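Local coordinates for signal transduction protein PmrD (Escherichia coli, PDB 4HN7) that interacts with phosphorylated BasR to mediate induction of BasR-activated genes, which gives polymyxin resistance in some natural isolates, at residues 28-32 and 71-77. Sequence-based numbering, arbitrary orientation.
Sequences IKMIA and SYSPDEW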
loop_
_atom_site.group_PDB
_atom_site.type_symbol
_atom_site.label_atom_id
_atom_site.label_comp_id
_atom_site.label_asym_id
_atom_site.label_seq_id
_atom_site.Cartn_x
_atom_site.Cartn_y
_atom_site.Cartn_z
ATOM N N ILE A 28 20.067 -13.366 10.499
ATOM C CA ILE A 28 19.251 -12.532 11.343
ATOM C C ILE A 28 17.780 -12.925 11.288
ATOM O O ILE A 28 17.217 -12.965 10.246
ATOM C CB ILE A 28 19.389 -11.101 10.852
ATOM C CG1 ILE A 28 20.871 -10.753 10.800
ATOM C CG2 ILE A 28 18.670 -10.169 11.790
ATOM C CD1 ILE A 28 21.228 -9.582 9.927
ATOM N N LYS A 29 17.171 -13.215 12.432
ATOM C CA LYS A 29 15.791 -13.601 12.531
ATOM C C LYS A 29 15.185 -12.607 13.478
ATOM O O LYS A 29 15.840 -12.223 14.402
ATOM C CB LYS A 29 15.694 -14.995 13.101
ATOM C CG LYS A 29 16.672 -15.955 12.470
ATOM C CD LYS A 29 16.257 -17.401 12.662
ATOM C CE LYS A 29 17.259 -18.374 12.037
ATOM N NZ LYS A 29 16.903 -18.807 10.636
ATOM N N MET A 30 13.969 -12.147 13.228
ATOM C CA MET A 30 13.377 -11.059 13.971
ATOM C C MET A 30 11.975 -11.512 14.225
ATOM O O MET A 30 11.508 -12.415 13.594
ATOM C CB MET A 30 13.324 -9.745 13.176
ATOM C CG MET A 30 14.658 -9.158 12.781
ATOM S SD MET A 30 15.667 -8.385 14.082
ATOM C CE MET A 30 14.711 -6.912 14.324
ATOM N N ILE A 31 11.338 -10.905 15.200
ATOM C CA ILE A 31 9.951 -11.063 15.434
ATOM C C ILE A 31 9.438 -9.688 15.154
ATOM O O ILE A 31 10.050 -8.714 15.561
ATOM C CB ILE A 31 9.668 -11.408 16.906
ATOM C CG1 ILE A 31 10.338 -12.716 17.203
ATOM C CG2 ILE A 31 8.144 -11.450 17.171
ATOM C CD1 ILE A 31 10.315 -13.152 18.641
ATOM N N ALA A 32 8.298 -9.591 14.493
ATOM C CA ALA A 32 7.784 -8.295 14.143
ATOM C C ALA A 32 6.292 -8.263 14.241
ATOM O O ALA A 32 5.641 -9.155 13.816
ATOM C CB ALA A 32 8.250 -7.892 12.758
ATOM N N SER A 71 14.607 -8.965 18.001
ATOM C CA SER A 71 15.214 -10.135 17.428
ATOM C C SER A 71 14.523 -11.330 18.048
ATOM O O SER A 71 13.811 -11.197 19.049
ATOM C CB SER A 71 16.736 -10.180 17.586
ATOM O OG SER A 71 17.094 -10.373 18.927
ATOM N N TYR A 72 14.731 -12.493 17.434
ATOM C CA TYR A 72 13.989 -13.706 17.770
ATOM C C TYR A 72 14.543 -14.394 18.992
ATOM O O TYR A 72 15.727 -14.570 19.119
ATOM C CB TYR A 72 14.013 -14.701 16.579
ATOM C CG TYR A 72 13.305 -16.042 16.814
ATOM C CD1 TYR A 72 11.896 -16.111 16.934
ATOM C CD2 TYR A 72 14.036 -17.252 16.923
ATOM C CE1 TYR A 72 11.246 -17.335 17.152
ATOM C CE2 TYR A 72 13.391 -18.481 17.144
ATOM C CZ TYR A 72 11.994 -18.518 17.263
ATOM O OH TYR A 72 11.328 -19.711 17.495
ATOM N N SER A 73 13.658 -14.793 19.887
ATOM C CA SER A 73 13.960 -15.846 20.817
ATOM C C SER A 73 12.742 -16.755 20.759
ATOM O O SER A 73 11.631 -16.252 20.519
ATOM C CB SER A 73 14.149 -15.265 22.201
ATOM O OG SER A 73 12.915 -14.794 22.689
ATOM N N PRO A 74 12.934 -18.084 20.922
ATOM C CA PRO A 74 11.841 -19.049 21.147
ATOM C C PRO A 74 10.754 -18.591 22.152
ATOM O O PRO A 74 9.556 -18.698 21.869
ATOM C CB PRO A 74 12.586 -20.231 21.702
ATOM C CG PRO A 74 13.874 -20.207 20.933
ATOM C CD PRO A 74 14.200 -18.779 20.639
ATOM N N ASP A 75 11.164 -18.062 23.298
ATOM C CA ASP A 75 10.210 -17.602 24.327
ATOM C C ASP A 75 9.459 -16.335 23.911
ATOM O O ASP A 75 8.238 -16.257 24.050
ATOM C CB ASP A 75 10.925 -17.360 25.686
ATOM C CG ASP A 75 10.950 -18.618 26.609
ATOM O OD1 ASP A 75 11.716 -19.589 26.328
ATOM O OD2 ASP A 75 10.209 -18.601 27.634
ATOM N N GLU A 76 10.217 -15.350 23.422
ATOM C CA GLU A 76 9.696 -14.073 22.900
ATOM C C GLU A 76 8.668 -14.259 21.810
ATOM O O GLU A 76 7.775 -13.437 21.660
ATOM C CB GLU A 76 10.842 -13.209 22.363
ATOM C CG GLU A 76 10.454 -11.910 21.661
ATOM C CD GLU A 76 9.814 -10.877 22.563
ATOM O OE1 GLU A 76 9.405 -11.222 23.686
ATOM O OE2 GLU A 76 9.710 -9.711 22.136
ATOM N N TRP A 77 8.790 -15.320 21.030
ATOM C CA TRP A 77 7.738 -15.602 20.085
ATOM C C TRP A 77 6.478 -15.932 20.900
ATOM O O TRP A 77 5.445 -15.318 20.687
ATOM C CB TRP A 77 8.123 -16.646 18.990
ATOM C CG TRP A 77 7.387 -16.335 17.722
ATOM C CD1 TRP A 77 7.398 -15.142 17.001
ATOM C CD2 TRP A 77 6.472 -17.157 17.084
ATOM N NE1 TRP A 77 6.530 -15.202 15.949
ATOM C CE2 TRP A 77 5.944 -16.431 15.978
ATOM C CE3 TRP A 77 6.035 -18.437 17.321
ATOM C CZ2 TRP A 77 5.027 -16.958 15.134
ATOM C CZ3 TRP A 77 5.104 -18.973 16.478
ATOM C CH2 TRP A 77 4.613 -18.239 15.387
#
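I31 packs its side chain against Y72, E76 and W77, where strand 63-71 runs out and the C-terminal helix 74-84 begins. I31 contributes the largest share of the buried surface. CG1 of I31 lies beside the backbone N (chi1 -62°), and the extended chi2 (173°) carries CD1 out to the first turn of the helix. There CD1 meets CG of E76 at 3.3 Å and backbone N of W77 at 3.6 Å. CG1 touches the edge of the Y72 ring, near its plane, 3.7 Å from CD1 of Y72. CG1 and CG2 of I31 both lie 3.8 Å from CD1 of W77, at the edge of the indole. Neither ring offers its face to I31. On the other side of the strand, the M30 side chain starts away from 71-77. Its bend at chi2 turns SD back to 3.8 Å from CA of S71.

The polar link is between backbones. N of Y72 donates to O of K29 at 3.2 Å. The donor sits well above the carbonyl plane and the N-H...O angle is 145°. This bond flanks the antiparallel, non-hydrogen-bonded pair M30-S71; the I31-S70 pairing is next to it. Pairing with strand 29-35 thus continues through S71 and one bond past it, to Y72. Within 71-77, W77 N donates to S73 O at 3.0 Å, and S73 stands at the N-cap.

W77 also makes a cation-pi contact with K7, and the disulfide C9-C81 ties the same helix to strand 3-9. Between the two segments, I31 is the buried apolar centre. The single bond across them is bent and purely backbone, so their side chains meet by fit of shape rather than by polar bonds.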